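Local coordinates for tyrosine specific protein phosphatase, putative (Trypanosoma brucei, PDB 3M4U), which acts as a protein tyrosine phosphatase that removes phosphate from the nucleolar protein NOPP44/46 and serves as a life-cycle switch in the parasite, at residues A153-D159 with P176-P182; L170-R174 with A207-L212; S6-A10 with Y284-L288. All blocks are in the same frame, centred on the assembly; numbering follows the deposited sequence.

Contact 1 of 3, residues A153-D159 with P176-P182; sequences AIKVTRD and PLVIHVP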
ATOM      1  N   ALA A 153       2.867 -20.519  18.214  1.00 73.91           N
ATOM      2  CA  ALA A 153       3.557 -19.720  17.208  1.00 70.50           C
ATOM      3  C   ALA A 153       2.810 -19.848  15.901  1.00 63.72           C
ATOM      4  O   ALA A 153       2.111 -20.833  15.676  1.00 61.61           O
ATOM      5  CB  ALA A 153       4.997 -20.193  17.035  1.00 67.46           C
ATOM      6  N   ILE A 154       2.950 -18.842  15.045  1.00 61.59           N
ATOM      7  CA  ILE A 154       2.271 -18.844  13.757  1.00 56.54           C
ATOM      8  C   ILE A 154       3.212 -19.331  12.667  1.00 54.41           C
ATOM      9  O   ILE A 154       4.360 -18.889  12.583  1.00 50.45           O
ATOM     10  CB  ILE A 154       1.747 -17.452  13.401  1.00 54.00           C
ATOM     11  CG1 ILE A 154       0.788 -16.970  14.489  1.00 54.34           C
ATOM     12  CG2 ILE A 154       1.043 -17.479  12.064  1.00 45.90           C
ATOM     13  CD1 ILE A 154       0.134 -15.642  14.176  1.00 46.37           C
ATOM     14  N   LYS A 155       2.733 -20.269  11.852  1.00 54.00           N
ATOM     15  CA  LYS A 155       3.547 -20.791  10.755  1.00 59.27           C
ATOM     16  C   LYS A 155       3.134 -20.238   9.396  1.00 49.99           C
ATOM     17  O   LYS A 155       1.949 -20.030   9.116  1.00 45.62           O
ATOM     18  CB  LYS A 155       3.556 -22.331  10.719  1.00 58.82           C
ATOM     19  CG  LYS A 155       4.477 -22.984  11.747  1.00 61.37           C
ATOM     20  CD  LYS A 155       3.933 -22.832  13.175  1.00 66.76           C
ATOM     21  CE  LYS A 155       4.691 -23.716  14.170  1.00 68.90           C
ATOM     22  NZ  LYS A 155       3.950 -23.866  15.461  1.00 70.80           N
ATOM     23  N   VAL A 156       4.139 -20.000   8.565  1.00 46.67           N
ATOM     24  CA  VAL A 156       3.917 -19.604   7.195  1.00 47.34           C
ATOM     25  C   VAL A 156       4.648 -20.597   6.313  1.00 48.39           C
ATOM     26  O   VAL A 156       5.876 -20.700   6.350  1.00 47.89           O
ATOM     27  CB  VAL A 156       4.432 -18.185   6.917  1.00 44.46           C
ATOM     28  CG1 VAL A 156       4.147 -17.801   5.472  1.00 41.75           C
ATOM     29  CG2 VAL A 156       3.784 -17.209   7.862  1.00 37.83           C
ATOM     30  N   THR A 157       3.883 -21.341   5.528  1.00 45.51           N
ATOM     31  CA  THR A 157       4.459 -22.350   4.659  1.00 47.88           C
ATOM     32  C   THR A 157       4.122 -22.006   3.221  1.00 43.69           C
ATOM     33  O   THR A 157       3.230 -21.195   2.961  1.00 41.33           O
ATOM     34  CB  THR A 157       3.901 -23.756   4.985  1.00 47.34           C
ATOM     35  OG1 THR A 157       2.560 -23.862   4.496  1.00 42.25           O
ATOM     36  CG2 THR A 157       3.898 -23.992   6.490  1.00 43.91           C
ATOM     37  N   ARG A 158       4.847 -22.619   2.295  1.00 45.98           N
ATOM     38  CA  ARG A 158       4.507 -22.532   0.885  1.00 44.31           C
ATOM     39  C   ARG A 158       3.190 -23.243   0.613  1.00 46.22           C
ATOM     40  O   ARG A 158       2.704 -24.034   1.428  1.00 44.36           O
ATOM     41  CB  ARG A 158       5.601 -23.155   0.025  1.00 45.64           C
ATOM     42  CG  ARG A 158       6.899 -22.380   0.010  1.00 44.95           C
ATOM     43  CD  ARG A 158       8.013 -23.264  -0.510  1.00 46.78           C
ATOM     44  NE  ARG A 158       9.335 -22.649  -0.393  1.00 48.58           N
ATOM     45  CZ  ARG A 158       9.856 -21.810  -1.283  1.00 51.70           C
ATOM     46  NH1 ARG A 158       9.160 -21.461  -2.360  1.00 48.46           N
ATOM     47  NH2 ARG A 158      11.076 -21.310  -1.094  1.00 55.50           N
ATOM     48  N   ASP A 159       2.610 -22.943  -0.541  1.00 50.69           N
ATOM     49  CA  ASP A 159       1.387 -23.596  -0.964  1.00 52.16           C
ATOM     50  C   ASP A 159       1.647 -24.416  -2.226  1.00 47.00           C
ATOM     51  O   ASP A 159       1.294 -25.594  -2.273  1.00 48.11           O
ATOM     52  CB  ASP A 159       0.279 -22.569  -1.201  1.00 48.73           C
ATOM     53  CG  ASP A 159      -1.042 -23.219  -1.558  1.00 54.09           C
ATOM     54  OD1 ASP A 159      -2.084 -22.524  -1.547  1.00 53.94           O
ATOM     55  OD2 ASP A 159      -1.034 -24.434  -1.837  1.00 56.09           O
ATOM     56  N   PRO A 176       2.352 -17.530  -3.335  1.00 38.30           N
ATOM     57  CA  PRO A 176       1.200 -18.101  -2.639  1.00 35.21           C
ATOM     58  C   PRO A 176       1.671 -18.697  -1.324  1.00 39.18           C
ATOM     59  O   PRO A 176       2.636 -19.466  -1.307  1.00 37.97           O
ATOM     60  CB  PRO A 176       0.703 -19.185  -3.607  1.00 43.53           C
ATOM     61  CG  PRO A 176       1.269 -18.774  -4.975  1.00 42.10           C
ATOM     62  CD  PRO A 176       2.601 -18.167  -4.642  1.00 38.44           C
ATOM     63  N   LEU A 177       1.001 -18.334  -0.235  1.00 37.41           N
ATOM     64  CA  LEU A 177       1.458 -18.709   1.095  1.00 41.24           C
ATOM     65  C   LEU A 177       0.336 -19.342   1.879  1.00 41.14           C
ATOM     66  O   LEU A 177      -0.839 -19.136   1.572  1.00 44.36           O
ATOM     67  CB  LEU A 177       1.943 -17.478   1.858  1.00 38.14           C
ATOM     68  CG  LEU A 177       3.035 -16.659   1.176  1.00 38.91           C
ATOM     69  CD1 LEU A 177       3.282 -15.367   1.927  1.00 35.14           C
ATOM     70  CD2 LEU A 177       4.310 -17.461   1.071  1.00 37.61           C
ATOM     71  N   VAL A 178       0.695 -20.109   2.902  1.00 40.78           N
ATOM     72  CA  VAL A 178      -0.299 -20.576   3.856  1.00 43.51           C
ATOM     73  C   VAL A 178       0.095 -20.152   5.274  1.00 42.55           C
ATOM     74  O   VAL A 178       1.233 -20.363   5.712  1.00 40.57           O
ATOM     75  CB  VAL A 178      -0.525 -22.105   3.770  1.00 43.28           C
ATOM     76  CG1 VAL A 178      -1.844 -22.475   4.427  1.00 45.43           C
ATOM     77  CG2 VAL A 178      -0.515 -22.572   2.318  1.00 44.28           C
ATOM     78  N   ILE A 179      -0.857 -19.535   5.969  1.00 39.85           N
ATOM     79  CA  ILE A 179      -0.671 -19.098   7.348  1.00 44.80           C
ATOM     80  C   ILE A 179      -1.398 -20.046   8.286  1.00 50.22           C
ATOM     81  O   ILE A 179      -2.603 -20.274   8.130  1.00 48.69           O
ATOM     82  CB  ILE A 179      -1.268 -17.688   7.599  1.00 47.64           C
ATOM     83  CG1 ILE A 179      -0.689 -16.637   6.645  1.00 46.88           C
ATOM     84  CG2 ILE A 179      -1.038 -17.246   9.048  1.00 44.75           C
ATOM     85  CD1 ILE A 179      -1.438 -15.294   6.729  1.00 39.85           C
ATOM     86  N   HIS A 180      -0.680 -20.581   9.270  1.00 50.32           N
ATOM     87  CA  HIS A 180      -1.283 -21.508  10.229  1.00 54.08           C
ATOM     88  C   HIS A 180      -1.311 -20.932  11.643  1.00 50.88           C
ATOM     89  O   HIS A 180      -0.305 -20.953  12.345  1.00 51.27           O
ATOM     90  CB  HIS A 180      -0.526 -22.835  10.246  1.00 54.36           C
ATOM     91  CG  HIS A 180      -0.315 -23.439   8.892  1.00 55.31           C
ATOM     92  ND1 HIS A 180       0.694 -23.034   8.044  1.00 50.14           N
ATOM     93  CD2 HIS A 180      -0.962 -24.444   8.253  1.00 59.84           C
ATOM     94  CE1 HIS A 180       0.653 -23.754   6.937  1.00 53.63           C
ATOM     95  NE2 HIS A 180      -0.343 -24.618   7.039  1.00 59.99           N
ATOM     96  N   VAL A 181      -2.467 -20.417  12.047  1.00 53.07           N
ATOM     97  CA  VAL A 181      -2.647 -19.848  13.378  1.00 53.35           C
ATOM     98  C   VAL A 181      -3.172 -20.927  14.309  1.00 56.84           C
ATOM     99  O   VAL A 181      -4.196 -21.553  14.021  1.00 58.23           O
ATOM    100  CB  VAL A 181      -3.679 -18.701  13.347  1.00 58.04           C
ATOM    101  CG1 VAL A 181      -3.923 -18.141  14.750  1.00 55.72           C
ATOM    102  CG2 VAL A 181      -3.231 -17.610  12.385  1.00 56.80           C
ATOM    103  N   PRO A 182      -2.472 -21.159  15.428  1.00 60.74           N
ATOM    104  CA  PRO A 182      -2.856 -22.244  16.341  1.00 57.94           C
ATOM    105  C   PRO A 182      -4.312 -22.121  16.776  1.00 59.33           C
ATOM    106  O   PRO A 182      -4.715 -21.070  17.287  1.00 57.47           O
ATOM    107  CB  PRO A 182      -1.925 -22.038  17.540  1.00 60.86           C
ATOM    108  CG  PRO A 182      -0.732 -21.333  16.973  1.00 64.83           C
ATOM    109  CD  PRO A 182      -1.277 -20.435  15.892  1.00 62.15           C
TER
HETATM  110  O   HOH W   1       3.821 -21.401  -2.777  1.00 49.33           O
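K155 and T157 join H180 and V178 through four main-chain hydrogen bonds, which pair strand 154-158 with the end of strand 172-180 in antiparallel fashion. Around the K155–H180 pair, H180 N gives K155 O the short bond of 2.7 Å, in the carbonyl plane, while K155 N reaches H180 O at 3.2 Å. T157 and V178 exchange two bonds of 2.8 Å each, N to O both ways. Between these pairs the non-hydrogen-bonded V156 and I179 bring the backbones closest, and V156 CA approaches V178 O in a CA-H...O contact.

K155, T157 and H180, with V178 among them, share one face. With CG beside its backbone N (chi1 -51°), the imidazole turns an edge to the partner strand: ND1 makes a weak bond to K155 O, so that this carbonyl receives two N-H groups from one residue, and CE1 lies 3.1 Å from T157 OG1, near the ring plane. The T157 hydroxyl donates to R158 O. Past the last pair, a water bridges D159 N and P176 O, while D159 is held by a salt bridge to R188.

V156 and I179 lie on the other face; branched aliphatic side chains favour extended strands and offer methyls to a covering helix. I154 and I179 run side by side, with CG2 to CG2 at 3.7 Å. Beyond the I154 end, P182 CG lies 3.2 Å from A153 O.

The face of V156 and I179 packs on helix 103-112, V156 meeting L107 and I179 meeting L110. Strand 143-146 continues the sheet beyond 154-158, and strand 187-194 does so beyond 172-180.

Contact 2 of 3, residues L170-R174 with A207-L212; sequences LDIVR and ASFDEL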
ATOM      1  N   LEU A 170       9.102  -7.356 -15.091  1.00 40.26           N
ATOM      2  CA  LEU A 170       8.273  -6.434 -14.334  1.00 44.64           C
ATOM      3  C   LEU A 170       8.739  -6.303 -12.879  1.00 41.80           C
ATOM      4  O   LEU A 170       8.208  -5.486 -12.126  1.00 40.89           O
ATOM      5  CB  LEU A 170       6.804  -6.852 -14.409  1.00 39.70           C
ATOM      6  CG  LEU A 170       6.188  -6.893 -15.813  1.00 41.63           C
ATOM      7  CD1 LEU A 170       4.723  -7.245 -15.701  1.00 37.53           C
ATOM      8  CD2 LEU A 170       6.377  -5.561 -16.579  1.00 33.88           C
ATOM      9  N   ASP A 171       9.738  -7.096 -12.495  1.00 39.25           N
ATOM     10  CA  ASP A 171      10.228  -7.100 -11.113  1.00 39.83           C
ATOM     11  C   ASP A 171       9.107  -7.362 -10.096  1.00 39.60           C
ATOM     12  O   ASP A 171       9.000  -6.674  -9.066  1.00 34.14           O
ATOM     13  CB  ASP A 171      10.924  -5.784 -10.793  1.00 40.60           C
ATOM     14  CG  ASP A 171      12.423  -5.892 -10.888  1.00 47.72           C
ATOM     15  OD1 ASP A 171      12.919  -7.023 -11.079  1.00 43.24           O
ATOM     16  OD2 ASP A 171      13.104  -4.851 -10.755  1.00 48.71           O
ATOM     17  N   ILE A 172       8.290  -8.369 -10.401  1.00 33.93           N
ATOM     18  CA  ILE A 172       7.158  -8.743  -9.583  1.00 33.81           C
ATOM     19  C   ILE A 172       7.227 -10.230  -9.240  1.00 39.79           C
ATOM     20  O   ILE A 172       7.230 -11.079 -10.130  1.00 42.87           O
ATOM     21  CB  ILE A 172       5.824  -8.419 -10.302  1.00 30.74           C
ATOM     22  CG1 ILE A 172       5.683  -6.906 -10.486  1.00 28.65           C
ATOM     23  CG2 ILE A 172       4.620  -9.027  -9.570  1.00 30.17           C
ATOM     24  CD1 ILE A 172       4.522  -6.466 -11.351  1.00 30.29           C
ATOM     25  N   VAL A 173       7.300 -10.527  -7.944  1.00 36.20           N
ATOM     26  CA  VAL A 173       7.212 -11.890  -7.436  1.00 38.43           C
ATOM     27  C   VAL A 173       5.816 -12.177  -6.889  1.00 36.17           C
ATOM     28  O   VAL A 173       5.253 -11.366  -6.152  1.00 36.47           O
ATOM     29  CB  VAL A 173       8.201 -12.128  -6.280  1.00 39.95           C
ATOM     30  CG1 VAL A 173       8.314 -13.629  -5.979  1.00 34.26           C
ATOM     31  CG2 VAL A 173       9.558 -11.530  -6.612  1.00 40.68           C
ATOM     32  N   ARG A 174       5.261 -13.331  -7.246  1.00 34.81           N
ATOM     33  CA  ARG A 174       4.022 -13.794  -6.634  1.00 36.17           C
ATOM     34  C   ARG A 174       4.350 -14.959  -5.698  1.00 39.96           C
ATOM     35  O   ARG A 174       5.011 -15.920  -6.110  1.00 36.47           O
ATOM     36  CB  ARG A 174       3.008 -14.231  -7.693  1.00 39.40           C
ATOM     37  CG  ARG A 174       2.619 -13.147  -8.698  1.00 40.83           C
ATOM     38  CD  ARG A 174       1.721 -13.725  -9.787  1.00 46.15           C
ATOM     39  NE  ARG A 174       0.885 -12.713 -10.430  1.00 43.64           N
ATOM     40  CZ  ARG A 174       1.327 -11.866 -11.350  1.00 43.76           C
ATOM     41  NH1 ARG A 174       2.602 -11.897 -11.722  1.00 43.88           N
ATOM     42  NH2 ARG A 174       0.505 -10.981 -11.879  1.00 41.28           N
ATOM     43  N   ALA A 207       4.689  -0.420 -17.001  1.00 31.33           N
ATOM     44  CA  ALA A 207       4.090  -1.731 -17.222  1.00 34.91           C
ATOM     45  C   ALA A 207       3.958  -2.502 -15.909  1.00 34.52           C
ATOM     46  O   ALA A 207       2.954  -3.186 -15.685  1.00 33.83           O
ATOM     47  CB  ALA A 207       4.900  -2.541 -18.266  1.00 29.85           C
ATOM     48  N   SER A 208       4.974  -2.395 -15.053  1.00 33.06           N
ATOM     49  CA  SER A 208       4.893  -2.951 -13.701  1.00 34.28           C
ATOM     50  C   SER A 208       3.717  -2.322 -12.941  1.00 32.15           C
ATOM     51  O   SER A 208       2.868  -3.024 -12.378  1.00 32.35           O
ATOM     52  CB  SER A 208       6.196  -2.720 -12.938  1.00 34.12           C
ATOM     53  OG  SER A 208       7.279  -3.398 -13.554  1.00 38.80           O
ATOM     54  N   PHE A 209       3.659  -0.995 -12.954  1.00 33.57           N
ATOM     55  CA  PHE A 209       2.615  -0.276 -12.239  1.00 32.66           C
ATOM     56  C   PHE A 209       1.245  -0.739 -12.704  1.00 35.75           C
ATOM     57  O   PHE A 209       0.343  -0.972 -11.892  1.00 35.83           O
ATOM     58  CB  PHE A 209       2.767   1.230 -12.437  1.00 35.41           C
ATOM     59  CG  PHE A 209       1.999   2.050 -11.439  1.00 39.35           C
ATOM     60  CD1 PHE A 209       2.147   1.824 -10.070  1.00 34.49           C
ATOM     61  CD2 PHE A 209       1.131   3.056 -11.863  1.00 37.32           C
ATOM     62  CE1 PHE A 209       1.435   2.583  -9.136  1.00 33.45           C
ATOM     63  CE2 PHE A 209       0.416   3.818 -10.933  1.00 36.08           C
ATOM     64  CZ  PHE A 209       0.572   3.576  -9.563  1.00 32.99           C
ATOM     65  N   ASP A 210       1.106  -0.878 -14.019  1.00 36.04           N
ATOM     66  CA  ASP A 210      -0.142  -1.311 -14.631  1.00 36.81           C
ATOM     67  C   ASP A 210      -0.485  -2.750 -14.281  1.00 34.49           C
ATOM     68  O   ASP A 210      -1.645  -3.077 -14.065  1.00 35.61           O
ATOM     69  CB  ASP A 210      -0.071  -1.165 -16.150  1.00 36.87           C
ATOM     70  CG  ASP A 210      -0.154   0.275 -16.600  1.00 45.62           C
ATOM     71  OD1 ASP A 210      -0.435   1.157 -15.748  1.00 46.50           O
ATOM     72  OD2 ASP A 210       0.057   0.522 -17.813  1.00 45.99           O
ATOM     73  N   GLU A 211       0.511  -3.620 -14.246  1.00 32.79           N
ATOM     74  CA  GLU A 211       0.249  -4.983 -13.834  1.00 33.85           C
ATOM     75  C   GLU A 211      -0.316  -4.985 -12.409  1.00 35.59           C
ATOM     76  O   GLU A 211      -1.307  -5.669 -12.123  1.00 34.92           O
ATOM     77  CB  GLU A 211       1.509  -5.851 -13.948  1.00 35.83           C
ATOM     78  CG  GLU A 211       1.320  -7.294 -13.456  1.00 38.62           C
ATOM     79  CD  GLU A 211       0.330  -8.099 -14.288  1.00 46.32           C
ATOM     80  OE1 GLU A 211      -0.262  -7.544 -15.247  1.00 49.56           O
ATOM     81  OE2 GLU A 211       0.143  -9.295 -13.983  1.00 45.72           O
ATOM     82  N   LEU A 212       0.278  -4.185 -11.525  1.00 29.69           N
ATOM     83  CA  LEU A 212      -0.197  -4.150 -10.145  1.00 32.65           C
ATOM     84  C   LEU A 212      -1.656  -3.737 -10.095  1.00 32.06           C
ATOM     85  O   LEU A 212      -2.477  -4.383  -9.435  1.00 32.31           O
ATOM     86  CB  LEU A 212       0.640  -3.206  -9.282  1.00 31.08           C
ATOM     87  CG  LEU A 212       2.094  -3.621  -9.070  1.00 35.04           C
ATOM     88  CD1 LEU A 212       2.867  -2.516  -8.349  1.00 30.71           C
ATOM     89  CD2 LEU A 212       2.160  -4.959  -8.304  1.00 31.60           C
TER
HETATM   90  O   HOH W   2       3.385 -10.466 -13.698  1.00 48.77           O
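R174 and E211 reach toward each other from strand and helix and meet at about a right angle, with guanidinium and carboxylate planes turned 63° apart. The arginine runs extended from CG to NE and offers its edge: NH2 lies 2.7 Å from E211 OE2, which sits close to the guanidinium plane and accepts on its anti lone pair. With an N-H...O angle of 138°, this is a bent salt bridge made through NH2 alone of the two terminal nitrogens, NH1 turning to a water. That water, 2.6 Å from R174 NH1, gives E211 OE2 a second, weak bond. E211 leaves the helix with CG anti to its backbone N and then bends at chi2 (65°), which carries the carboxylate over to the arginine.

L170 crosses the glutamate at about a right angle and sets CD1 3.9 Å from E211 CB, while its other branch, CD2, rests 3.8 Å from A207 CB. I172 approaches obliquely, CD1 at 3.9 Å from E211 CG, and the same methyl continues to L212 CD2. One side chain thus gives its CB and CG to the leucine and isoleucine and its carboxylate to the arginine.

At the start of strand 172-180 the S208 hydroxyl donates to L170 O (2.7 Å) and is also bonded to S205. L170 N is taken by D167 OD2, and D171 and I172 form a G1 beta bulge opposite D167. Helix 206-217 follows W197 of the WPD loop of the tyrosine phosphatase fold, and F209 packs against that tryptophan.

Hydrocarbon therefore fills the middle, between a hydroxyl-carbonyl bond and a bent, water-bridged ion pair at a partly exposed edge, where solvent may weaken the charge attraction.

Contact 3 of 3, residues S6-A10 with Y284-L288; sequences SFPMA and YMTVL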
ATOM      1  N   SER A   6     -13.541  17.555 -20.223  1.00 55.13           N
ATOM      2  CA  SER A   6     -13.876  16.832 -18.987  1.00 68.42           C
ATOM      3  C   SER A   6     -12.722  16.788 -17.980  1.00 65.52           C
ATOM      4  O   SER A   6     -12.939  16.767 -16.755  1.00 55.74           O
ATOM      5  CB  SER A   6     -14.342  15.402 -19.288  1.00 70.67           C
ATOM      6  OG  SER A   6     -14.599  14.693 -18.081  1.00 67.64           O
ATOM      7  N   PHE A   7     -11.498  16.753 -18.499  1.00 64.08           N
ATOM      8  CA  PHE A   7     -10.322  16.742 -17.639  1.00 57.36           C
ATOM      9  C   PHE A   7      -9.377  17.885 -18.017  1.00 47.45           C
ATOM     10  O   PHE A   7      -8.429  17.701 -18.774  1.00 47.53           O
ATOM     11  CB  PHE A   7      -9.631  15.371 -17.665  1.00 53.51           C
ATOM     12  CG  PHE A   7      -8.779  15.105 -16.453  1.00 52.55           C
ATOM     13  CD1 PHE A   7      -9.346  15.036 -15.198  1.00 51.83           C
ATOM     14  CD2 PHE A   7      -7.410  14.939 -16.570  1.00 53.63           C
ATOM     15  CE1 PHE A   7      -8.571  14.811 -14.088  1.00 48.98           C
ATOM     16  CE2 PHE A   7      -6.633  14.702 -15.456  1.00 51.63           C
ATOM     17  CZ  PHE A   7      -7.214  14.643 -14.219  1.00 51.67           C
ATOM     18  N   PRO A   8      -9.662  19.080 -17.485  1.00 46.76           N
ATOM     19  CA  PRO A   8      -8.966  20.341 -17.766  1.00 49.83           C
ATOM     20  C   PRO A   8      -7.456  20.263 -17.585  1.00 47.09           C
ATOM     21  O   PRO A   8      -6.731  21.051 -18.198  1.00 41.75           O
ATOM     22  CB  PRO A   8      -9.585  21.307 -16.747  1.00 48.73           C
ATOM     23  CG  PRO A   8     -10.978  20.776 -16.555  1.00 46.83           C
ATOM     24  CD  PRO A   8     -10.804  19.278 -16.576  1.00 51.10           C
ATOM     25  N   MET A   9      -6.988  19.329 -16.759  1.00 49.29           N
ATOM     26  CA  MET A   9      -5.552  19.153 -16.565  1.00 49.71           C
ATOM     27  C   MET A   9      -4.861  18.741 -17.869  1.00 47.72           C
ATOM     28  O   MET A   9      -3.686  19.023 -18.070  1.00 50.15           O
ATOM     29  CB  MET A   9      -5.262  18.119 -15.469  1.00 46.76           C
ATOM     30  CG  MET A   9      -3.800  17.686 -15.384  1.00 45.18           C
ATOM     31  SD  MET A   9      -2.745  18.891 -14.532  1.00 49.19           S
ATOM     32  CE  MET A   9      -3.209  18.557 -12.836  1.00 49.80           C
ATOM     33  N   ALA A  10      -5.585  18.067 -18.751  1.00 44.21           N
ATOM     34  CA  ALA A  10      -4.974  17.575 -19.972  1.00 49.58           C
ATOM     35  C   ALA A  10      -4.727  18.728 -20.952  1.00 54.75           C
ATOM     36  O   ALA A  10      -3.824  18.655 -21.797  1.00 55.79           O
ATOM     37  CB  ALA A  10      -5.841  16.492 -20.603  1.00 49.14           C
ATOM     38  N   TYR A 284      -1.693  11.330 -11.431  1.00 35.83           N
ATOM     39  CA  TYR A 284      -2.200  12.142 -12.539  1.00 39.32           C
ATOM     40  C   TYR A 284      -1.818  11.526 -13.861  1.00 39.02           C
ATOM     41  O   TYR A 284      -2.607  11.506 -14.797  1.00 38.50           O
ATOM     42  CB  TYR A 284      -1.650  13.569 -12.488  1.00 39.47           C
ATOM     43  CG  TYR A 284      -2.557  14.565 -11.816  1.00 37.31           C
ATOM     44  CD1 TYR A 284      -3.785  14.903 -12.376  1.00 40.88           C
ATOM     45  CD2 TYR A 284      -2.190  15.167 -10.614  1.00 36.30           C
ATOM     46  CE1 TYR A 284      -4.637  15.821 -11.749  1.00 40.79           C
ATOM     47  CE2 TYR A 284      -3.022  16.089  -9.989  1.00 40.14           C
ATOM     48  CZ  TYR A 284      -4.241  16.419 -10.569  1.00 40.23           C
ATOM     49  OH  TYR A 284      -5.071  17.333  -9.953  1.00 41.10           O
ATOM     50  N   MET A 285      -0.597  11.014 -13.925  1.00 39.79           N
ATOM     51  CA  MET A 285      -0.074  10.480 -15.161  1.00 37.56           C
ATOM     52  C   MET A 285      -0.750   9.172 -15.517  1.00 41.62           C
ATOM     53  O   MET A 285      -0.758   8.772 -16.673  1.00 43.49           O
ATOM     54  CB  MET A 285       1.424  10.267 -15.052  1.00 40.66           C
ATOM     55  CG  MET A 285       2.253  11.531 -15.006  1.00 42.30           C
ATOM     56  SD  MET A 285       3.994  11.049 -14.880  1.00 63.31           S
ATOM     57  CE  MET A 285       4.785  12.649 -14.688  1.00 65.08           C
ATOM     58  N   THR A 286      -1.296   8.495 -14.514  1.00 41.09           N
ATOM     59  CA  THR A 286      -1.992   7.248 -14.747  1.00 37.40           C
ATOM     60  C   THR A 286      -3.313   7.605 -15.385  1.00 40.93           C
ATOM     61  O   THR A 286      -3.732   6.986 -16.358  1.00 43.45           O
ATOM     62  CB  THR A 286      -2.252   6.493 -13.429  1.00 38.94           C
ATOM     63  OG1 THR A 286      -1.006   6.246 -12.773  1.00 38.32           O
ATOM     64  CG2 THR A 286      -2.948   5.155 -13.707  1.00 41.29           C
ATOM     65  N   VAL A 287      -3.963   8.620 -14.821  1.00 41.57           N
ATOM     66  CA  VAL A 287      -5.203   9.186 -15.368  1.00 41.72           C
ATOM     67  C   VAL A 287      -5.060   9.725 -16.796  1.00 46.62           C
ATOM     68  O   VAL A 287      -5.797   9.310 -17.699  1.00 44.81           O
ATOM     69  CB  VAL A 287      -5.702  10.339 -14.491  1.00 44.31           C
ATOM     70  CG1 VAL A 287      -6.902  11.034 -15.146  1.00 39.59           C
ATOM     71  CG2 VAL A 287      -6.037   9.822 -13.095  1.00 41.71           C
ATOM     72  N   LEU A 288      -4.125  10.657 -16.985  1.00 36.70           N
ATOM     73  CA  LEU A 288      -3.873  11.238 -18.294  1.00 42.70           C
ATOM     74  C   LEU A 288      -3.552  10.142 -19.305  1.00 48.80           C
ATOM     75  O   LEU A 288      -4.057  10.148 -20.432  1.00 46.65           O
ATOM     76  CB  LEU A 288      -2.715  12.243 -18.230  1.00 42.39           C
ATOM     77  CG  LEU A 288      -2.891  13.451 -17.296  1.00 45.03           C
ATOM     78  CD1 LEU A 288      -1.586  14.195 -17.105  1.00 41.09           C
ATOM     79  CD2 LEU A 288      -3.999  14.401 -17.769  1.00 43.97           C
TER
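F7 is the chief projection of the N-terminal segment, and its flat ring slots against the helix between the side chains of Y284, V287 and L288. V287 sends CG1 over one face of the ring, 4.0 Å from its centroid, in a CH-pi contact; CG1 is anti to the backbone N (chi1 173°), and this puts the methyl above the face, displaced toward the CE2–CZ rim. L288 meets the same ring differently: its CD2 lies at the edge, near the ring plane, 3.5 Å from F7 CE2. The far corner, F7 CZ, abuts the edge of the tyrosine at Y284 CE1 (3.8 Å). A phenyl group fits this place because it is thin enough to be touched on face and rim at once.

The N-terminal segment folds into a single turn with helical backbone angles at P8 and M9, closed by A10 N donating to F7 O. F7 and M9 thereby both turn toward helix 277-290, and this turn leads into helix 14-31, so the chain's N-terminal region covers a late helix of the phosphatase fold. M9 CG, anti to its backbone N, starts toward the helix, and the unbranched chain then bends at chi2 and chi3. That curl lays the end methyl CE over a face of the Y284 ring, 3.5 Å from its centroid, with SD higher above the same face at 4.8 Å, a Met-aromatic contact.

L288 CD2 is itself a bump in the hollow formed by F7, M9 and A10: it lies 4.1 Å from M9 CG and 4.0 Å from A10 CB, and the small alanine lets it approach. The tyrosine hydroxyl bonds to E24 of helix 14-31, while R20 and M21 of that helix also touch the Y284 side chain.

The three contacts follow one another across the molecule: the centres of contacts 1 and 2 lie about 24 Å apart, those of 2 and 3 about 23 Å, and those of 1 and 3 about 43 Å, on opposite sides of the chain's centre. Strand 172-180 joins the first two, its start serving contact 2 and its far end contact 1. Contacts 2 and 3 touch directly, F209 CE2 lying 3.4 Å from T286 OG1. Contact 2 is thus the middle member, relating the sheet to the helices, and its helix follows the WPD loop, which in this family closes over the phosphate-binding loop. Contact 3 brings the N-terminal segment against helix 277-290, near the C-terminal end.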